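Local atomic coordinates of CG14216 (Drosophila melanogaster, PDB entry 3P9Y), a protein that probably removes phosphate from serine in the C-terminal domain repeats of RNA polymerase II, acting as a nuclear protein phosphatase in RNA processing and termination. Residues R22-H27 with V37-T42; D110-V115 with R136-L141. The protein carries 2 engineered substitutions. All blocks are in the same frame, centred on the assembly; numbering follows the deposited sequence.

Contact 1 of 2, residues R22-H27 with V37-T42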
loop_
_atom_site.group_PDB
_atom_site.type_symbol
_atom_site.label_atom_id
_atom_site.label_comp_id
_atom_site.label_asym_id
_atom_site.label_seq_id
_atom_site.Cartn_x
_atom_site.Cartn_y
_atom_site.Cartn_z
ATOM N N ARG A 22 2.418 0.010 6.185
ATOM C CA ARG A 22 1.566 1.050 5.609
ATOM C C ARG A 22 0.586 0.533 4.555
ATOM O O ARG A 22 -0.592 0.891 4.575
ATOM C CB ARG A 22 2.439 2.166 5.025
ATOM C CG ARG A 22 3.167 3.000 6.084
ATOM C CD ARG A 22 4.291 3.848 5.474
ATOM N NE ARG A 22 5.343 3.018 4.886
ATOM C CZ ARG A 22 6.373 3.485 4.184
ATOM N NH1 ARG A 22 6.502 4.786 3.968
ATOM N NH2 ARG A 22 7.275 2.646 3.699
ATOM N N SER A 23 1.058 -0.302 3.634
ATOM C CA SER A 23 0.191 -0.800 2.568
ATOM C C SER A 23 -0.864 -1.753 3.115
ATOM O O SER A 23 -1.962 -1.842 2.581
ATOM C CB SER A 23 1.000 -1.512 1.482
ATOM O OG SER A 23 1.477 -2.769 1.932
ATOM N N MET A 24 -0.533 -2.467 4.180
ATOM C CA MET A 24 -1.444 -3.466 4.727
ATOM C C MET A 24 -2.527 -2.830 5.592
ATOM O O MET A 24 -3.656 -3.304 5.626
ATOM C CB MET A 24 -0.662 -4.515 5.516
ATOM C CG MET A 24 0.219 -5.374 4.625
ATOM S SD MET A 24 -0.745 -6.206 3.344
ATOM C CE MET A 24 -1.350 -7.620 4.266
ATOM N N GLU A 25 -2.178 -1.759 6.287
ATOM C CA GLU A 25 -3.155 -0.987 7.034
ATOM C C GLU A 25 -4.172 -0.404 6.051
ATOM O O GLU A 25 -5.385 -0.473 6.277
ATOM C CB GLU A 25 -2.451 0.130 7.797
ATOM C CG GLU A 25 -3.275 0.754 8.893
ATOM C CD GLU A 25 -3.472 -0.181 10.069
ATOM O OE1 GLU A 25 -4.630 -0.553 10.325
ATOM O OE2 GLU A 25 -2.474 -0.555 10.726
ATOM N N ALA A 26 -3.671 0.153 4.949
ATOM C CA ALA A 26 -4.538 0.700 3.908
ATOM C C ALA A 26 -5.336 -0.411 3.228
ATOM O O ALA A 26 -6.503 -0.221 2.883
ATOM C CB ALA A 26 -3.718 1.466 2.873
ATOM N N HIS A 27 -4.703 -1.560 3.021
ATOM C CA HIS A 27 -5.367 -2.689 2.386
ATOM C C HIS A 27 -6.600 -3.033 3.201
ATOM O O HIS A 27 -7.704 -3.141 2.670
ATOM C CB HIS A 27 -4.438 -3.907 2.323
ATOM C CG HIS A 27 -4.979 -5.046 1.505
ATOM N ND1 HIS A 27 -4.183 -5.811 0.678
ATOM C CD2 HIS A 27 -6.232 -5.548 1.386
ATOM C CE1 HIS A 27 -4.920 -6.732 0.082
ATOM N NE2 HIS A 27 -6.167 -6.595 0.496
ATOM N N VAL A 37 -9.131 -4.058 -3.653
ATOM C CA VAL A 37 -7.788 -3.565 -3.374
ATOM C C VAL A 37 -6.766 -4.697 -3.260
ATOM O O VAL A 37 -7.062 -5.770 -2.727
ATOM C CB VAL A 37 -7.780 -2.701 -2.084
ATOM C CG1 VAL A 37 -8.355 -3.485 -0.903
ATOM C CG2 VAL A 37 -6.374 -2.191 -1.772
ATOM N N ARG A 38 -5.567 -4.446 -3.782
ATOM C CA ARG A 38 -4.424 -5.341 -3.622
ATOM C C ARG A 38 -3.256 -4.508 -3.119
ATOM O O ARG A 38 -3.254 -3.294 -3.285
ATOM C CB ARG A 38 -4.059 -6.013 -4.951
ATOM C CG ARG A 38 -5.133 -6.940 -5.490
ATOM C CD ARG A 38 -4.656 -7.700 -6.717
ATOM N NE ARG A 38 -5.588 -8.756 -7.108
ATOM C CZ ARG A 38 -6.679 -8.564 -7.844
ATOM N NH1 ARG A 38 -6.993 -7.346 -8.278
ATOM N NH2 ARG A 38 -7.461 -9.593 -8.148
ATOM N N SER A 39 -2.271 -5.144 -2.495
ATOM C CA SER A 39 -1.148 -4.407 -1.921
ATOM C C SER A 39 0.190 -5.024 -2.299
ATOM O O SER A 39 0.284 -6.229 -2.528
ATOM C CB SER A 39 -1.267 -4.344 -0.396
ATOM O OG SER A 39 -1.327 -5.643 0.166
ATOM N N TYR A 40 1.222 -4.186 -2.342
ATOM C CA TYR A 40 2.562 -4.620 -2.717
ATOM C C TYR A 40 3.632 -3.767 -2.036
ATOM O O TYR A 40 3.340 -2.705 -1.489
ATOM C CB TYR A 40 2.734 -4.525 -4.235
ATOM C CG TYR A 40 1.662 -5.242 -5.013
ATOM C CD1 TYR A 40 1.785 -6.589 -5.320
ATOM C CD2 TYR A 40 0.522 -4.576 -5.433
ATOM C CE1 TYR A 40 0.802 -7.254 -6.024
ATOM C CE2 TYR A 40 -0.466 -5.229 -6.140
ATOM C CZ TYR A 40 -0.321 -6.569 -6.433
ATOM O OH TYR A 40 -1.305 -7.226 -7.135
ATOM N N GLY A 41 4.872 -4.247 -2.074
ATOM C CA GLY A 41 6.024 -3.476 -1.647
ATOM C C GLY A 41 6.945 -3.330 -2.844
ATOM O O GLY A 41 6.788 -4.050 -3.820
ATOM N N THR A 42 7.899 -2.408 -2.781
ATOM C CA THR A 42 8.793 -2.162 -3.910
ATOM C C THR A 42 10.247 -2.513 -3.593
ATOM O O THR A 42 11.088 -2.555 -4.487
ATOM C CB THR A 42 8.733 -0.691 -4.367
ATOM O OG1 THR A 42 8.948 0.172 -3.243
ATOM C CG2 THR A 42 7.388 -0.377 -4.996
#
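The imidazole of H27 meets S39 at its edge: ND1 lies 2.9 Å from S39 OG, in the plane of the ring, and the hydrogen bond is nearly straight at 173°. Either atom could be the donor. H27 CG stands anti to the backbone N (chi1 -172°), beside the carbonyl carbon. One face of the ring is covered by the V37 carbonyl carbon, while CD2 packs on V37 CG1 at 3.7 Å, the two side chains crossing obliquely. H27 NE2 comes within 3.4 Å of V37 O, but at an angle too poor for a bond.

S39 OG is also approached by M24, whose chain turns at chi2, placing SD 3.3 Å from that oxygen. The same hydroxyl bonds K96 and N19, so several polar groups fix its position. S23 points at the strand as well, its OG 3.9 Å from S39 CB, but that hydroxyl is hydrogen-bonded to D16 and N19. Replacing H27 with an alanine would probably leave S39 OG without its ring partner and open a gap beside V37 CG1.

The segment axes run antiparallel at 175° and approach to 8.0 Å, with helix 22-32 lying against strand 36-41. Helix 22-32 is the crossover of the beta-alpha-beta unit 11-16, 22-32, 36-41, and R22 at the start of this segment hydrogen-bonds a modified side chain of the bound peptide, consistent with the LMW PTP-like fold binding its substrate at this helix end.

Contact 2 of 2, residues D110-V115 with R136-L141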
loop_
_atom_site.group_PDB
_atom_site.type_symbol
_atom_site.label_atom_id
_atom_site.label_comp_id
_atom_site.label_asym_id
_atom_site.label_seq_id
_atom_site.Cartn_x
_atom_site.Cartn_y
_atom_site.Cartn_z
ATOM N N ASP A 110 -6.626 0.606 -11.930
ATOM C CA ASP A 110 -7.059 1.933 -12.335
ATOM C C ASP A 110 -6.350 2.991 -11.506
ATOM O O ASP A 110 -6.077 4.084 -11.994
ATOM C CB ASP A 110 -8.569 2.086 -12.151
ATOM C CG ASP A 110 -9.353 1.064 -12.946
ATOM O OD1 ASP A 110 -9.198 1.029 -14.185
ATOM O OD2 ASP A 110 -10.116 0.294 -12.329
ATOM N N ILE A 111 -6.074 2.671 -10.244
ATOM C CA ILE A 111 -5.378 3.598 -9.354
ATOM C C ILE A 111 -4.341 2.860 -8.516
ATOM O O ILE A 111 -4.628 1.817 -7.933
ATOM C CB ILE A 111 -6.350 4.321 -8.401
ATOM C CG1 ILE A 111 -7.418 5.080 -9.195
ATOM C CG2 ILE A 111 -5.589 5.277 -7.497
ATOM C CD1 ILE A 111 -8.438 5.813 -8.323
ATOM N N ILE A 112 -3.135 3.410 -8.462
ATOM C CA ILE A 112 -2.080 2.871 -7.619
ATOM C C ILE A 112 -1.649 3.952 -6.638
ATOM O O ILE A 112 -1.145 4.992 -7.040
ATOM C CB ILE A 112 -0.864 2.433 -8.459
ATOM C CG1 ILE A 112 -1.295 1.404 -9.512
ATOM C CG2 ILE A 112 0.228 1.867 -7.560
ATOM C CD1 ILE A 112 -0.177 0.973 -10.451
ATOM N N VAL A 113 -1.861 3.717 -5.350
ATOM C CA VAL A 113 -1.448 4.672 -4.330
ATOM C C VAL A 113 -0.106 4.233 -3.741
ATOM O O VAL A 113 0.055 3.077 -3.371
ATOM C CB VAL A 113 -2.504 4.775 -3.204
ATOM C CG1 VAL A 113 -2.090 5.817 -2.172
ATOM C CG2 VAL A 113 -3.877 5.106 -3.791
ATOM N N THR A 114 0.856 5.145 -3.677
ATOM C CA THR A 114 2.123 4.878 -3.002
ATOM C C THR A 114 2.203 5.739 -1.751
ATOM O O THR A 114 1.514 6.754 -1.645
ATOM C CB THR A 114 3.343 5.161 -3.913
ATOM O OG1 THR A 114 3.321 6.528 -4.347
ATOM C CG2 THR A 114 3.327 4.245 -5.126
ATOM N N VAL A 115 3.041 5.335 -0.803
ATOM C CA VAL A 115 3.038 5.951 0.522
ATOM C C VAL A 115 4.309 6.752 0.819
ATOM O O VAL A 115 4.499 7.238 1.932
ATOM C CB VAL A 115 2.803 4.893 1.623
ATOM C CG1 VAL A 115 1.462 4.219 1.413
ATOM C CG2 VAL A 115 3.919 3.860 1.633
ATOM N N ARG A 136 -4.526 1.507 -21.806
ATOM C CA ARG A 136 -5.388 1.619 -20.634
ATOM C C ARG A 136 -4.720 2.521 -19.600
ATOM O O ARG A 136 -3.676 2.173 -19.055
ATOM C CB ARG A 136 -5.652 0.243 -20.019
ATOM C CG ARG A 136 -6.371 0.300 -18.677
ATOM C CD ARG A 136 -6.403 -1.062 -17.993
ATOM N NE ARG A 136 -7.029 -1.000 -16.674
ATOM C CZ ARG A 136 -7.288 -2.062 -15.915
ATOM N NH1 ARG A 136 -6.970 -3.277 -16.342
ATOM N NH2 ARG A 136 -7.865 -1.912 -14.727
ATOM N N PRO A 137 -5.320 3.688 -19.330
ATOM C CA PRO A 137 -4.708 4.615 -18.375
ATOM C C PRO A 137 -4.761 4.086 -16.943
ATOM O O PRO A 137 -5.740 3.450 -16.547
ATOM C CB PRO A 137 -5.570 5.880 -18.496
ATOM C CG PRO A 137 -6.451 5.674 -19.688
ATOM C CD PRO A 137 -6.595 4.199 -19.856
ATOM N N VAL A 138 -3.699 4.342 -16.190
ATOM C CA VAL A 138 -3.658 4.059 -14.762
ATOM C C VAL A 138 -3.095 5.282 -14.052
ATOM O O VAL A 138 -2.111 5.870 -14.502
ATOM C CB VAL A 138 -2.786 2.831 -14.446
ATOM C CG1 VAL A 138 -1.381 3.009 -15.000
ATOM C CG2 VAL A 138 -2.752 2.581 -12.944
ATOM N N HIS A 139 -3.727 5.677 -12.953
ATOM C CA HIS A 139 -3.290 6.854 -12.214
ATOM C C HIS A 139 -2.469 6.463 -10.995
ATOM O O HIS A 139 -2.967 5.794 -10.102
ATOM C CB HIS A 139 -4.495 7.676 -11.773
ATOM C CG HIS A 139 -5.335 8.168 -12.908
ATOM N ND1 HIS A 139 -4.950 9.212 -13.721
ATOM C CD2 HIS A 139 -6.540 7.759 -13.365
ATOM C CE1 HIS A 139 -5.881 9.423 -14.634
ATOM N NE2 HIS A 139 -6.857 8.556 -14.438
ATOM N N VAL A 140 -1.210 6.878 -10.961
ATOM C CA VAL A 140 -0.371 6.653 -9.793
ATOM C C VAL A 140 -0.421 7.900 -8.912
ATOM O O VAL A 140 -0.179 9.017 -9.377
ATOM C CB VAL A 140 1.080 6.309 -10.200
ATOM C CG1 VAL A 140 1.896 5.907 -8.989
ATOM C CG2 VAL A 140 1.077 5.182 -11.226
ATOM N N LEU A 141 -0.762 7.705 -7.640
ATOM C CA LEU A 141 -0.928 8.803 -6.700
ATOM C C LEU A 141 -0.093 8.544 -5.458
ATOM O O LEU A 141 -0.176 7.467 -4.869
ATOM C CB LEU A 141 -2.397 8.918 -6.292
ATOM C CG LEU A 141 -3.401 9.085 -7.431
ATOM C CD1 LEU A 141 -4.823 8.861 -6.929
ATOM C CD2 LEU A 141 -3.257 10.466 -8.065
HETATM O O HOH W 1 -7.609 4.077 -14.607
HETATM O O HOH W 2 -8.077 2.092 -16.435
#
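The guanidinium of R136 receives D110 at its edge: D110 CG and a water both lie in its plane. NH2 reaches D110 OD1 at 3.3 Å in a weak hydrogen bond that forms part of a salt bridge. The two side chains cross at about a right angle, and the carboxylate and guanidinium planes are 48° apart, so the pair is not a flat two-pronged one. R136 is extended from CG to NE, and the water that accepts from NE lies 2.7 Å from D110 OD1, tying the same groups together a second time. D110 OD2 meanwhile takes the backbone N of A11. The ring of H139 approaches D110 O obliquely, and its nitrogens bond D173 and H193.

Behind these groups the backbones pair in parallel, I111 with H139, I112 with V140 and V113 with L141. H139 N donates to D110 O at 3.0 Å and L141 N to I112 O at 2.8 Å. In the other direction I112 N donates to H139 O, and T114 N to L141 O.

On the face of I111 and H139, I111 CG2 touches L141 CD1 at 3.7 Å, and M166 of helix 149-167 covers both residues. On the other face I112 CG1 packs against V138 CG2 at 3.9 Å, and helix 117-128 reaches V138 through M127. The segment axes lie 4.7 Å apart and 14° from parallel. This is the adjacent parallel strand pair of a beta-alpha-beta crossover, with helix 117-128 as the connection, in the central sheet of the LMW PTP-like fold.

In the fold
Both segments of contact 1 precede those of contact 2 in the chain, and the contact centres lie about 13 Å apart. Each joins elements of a different beta-alpha-beta unit: helix to strand in 11-16, 22-32, 36-41, and strand to strand in 111-114, 117-128, 137-142. Both units build one mixed sheet, in which strand 11-16 sits between 36-41 and 111-114 and bonds to both through its backbone. The contacts touch directly where R22 CZ packs on V115 CG2 at 3.6 Å. That places the helix start of contact 1, which meets the bound peptide, beside the residue that follows strand 111-114, so this end of contact 2 probably lies near the peptide site.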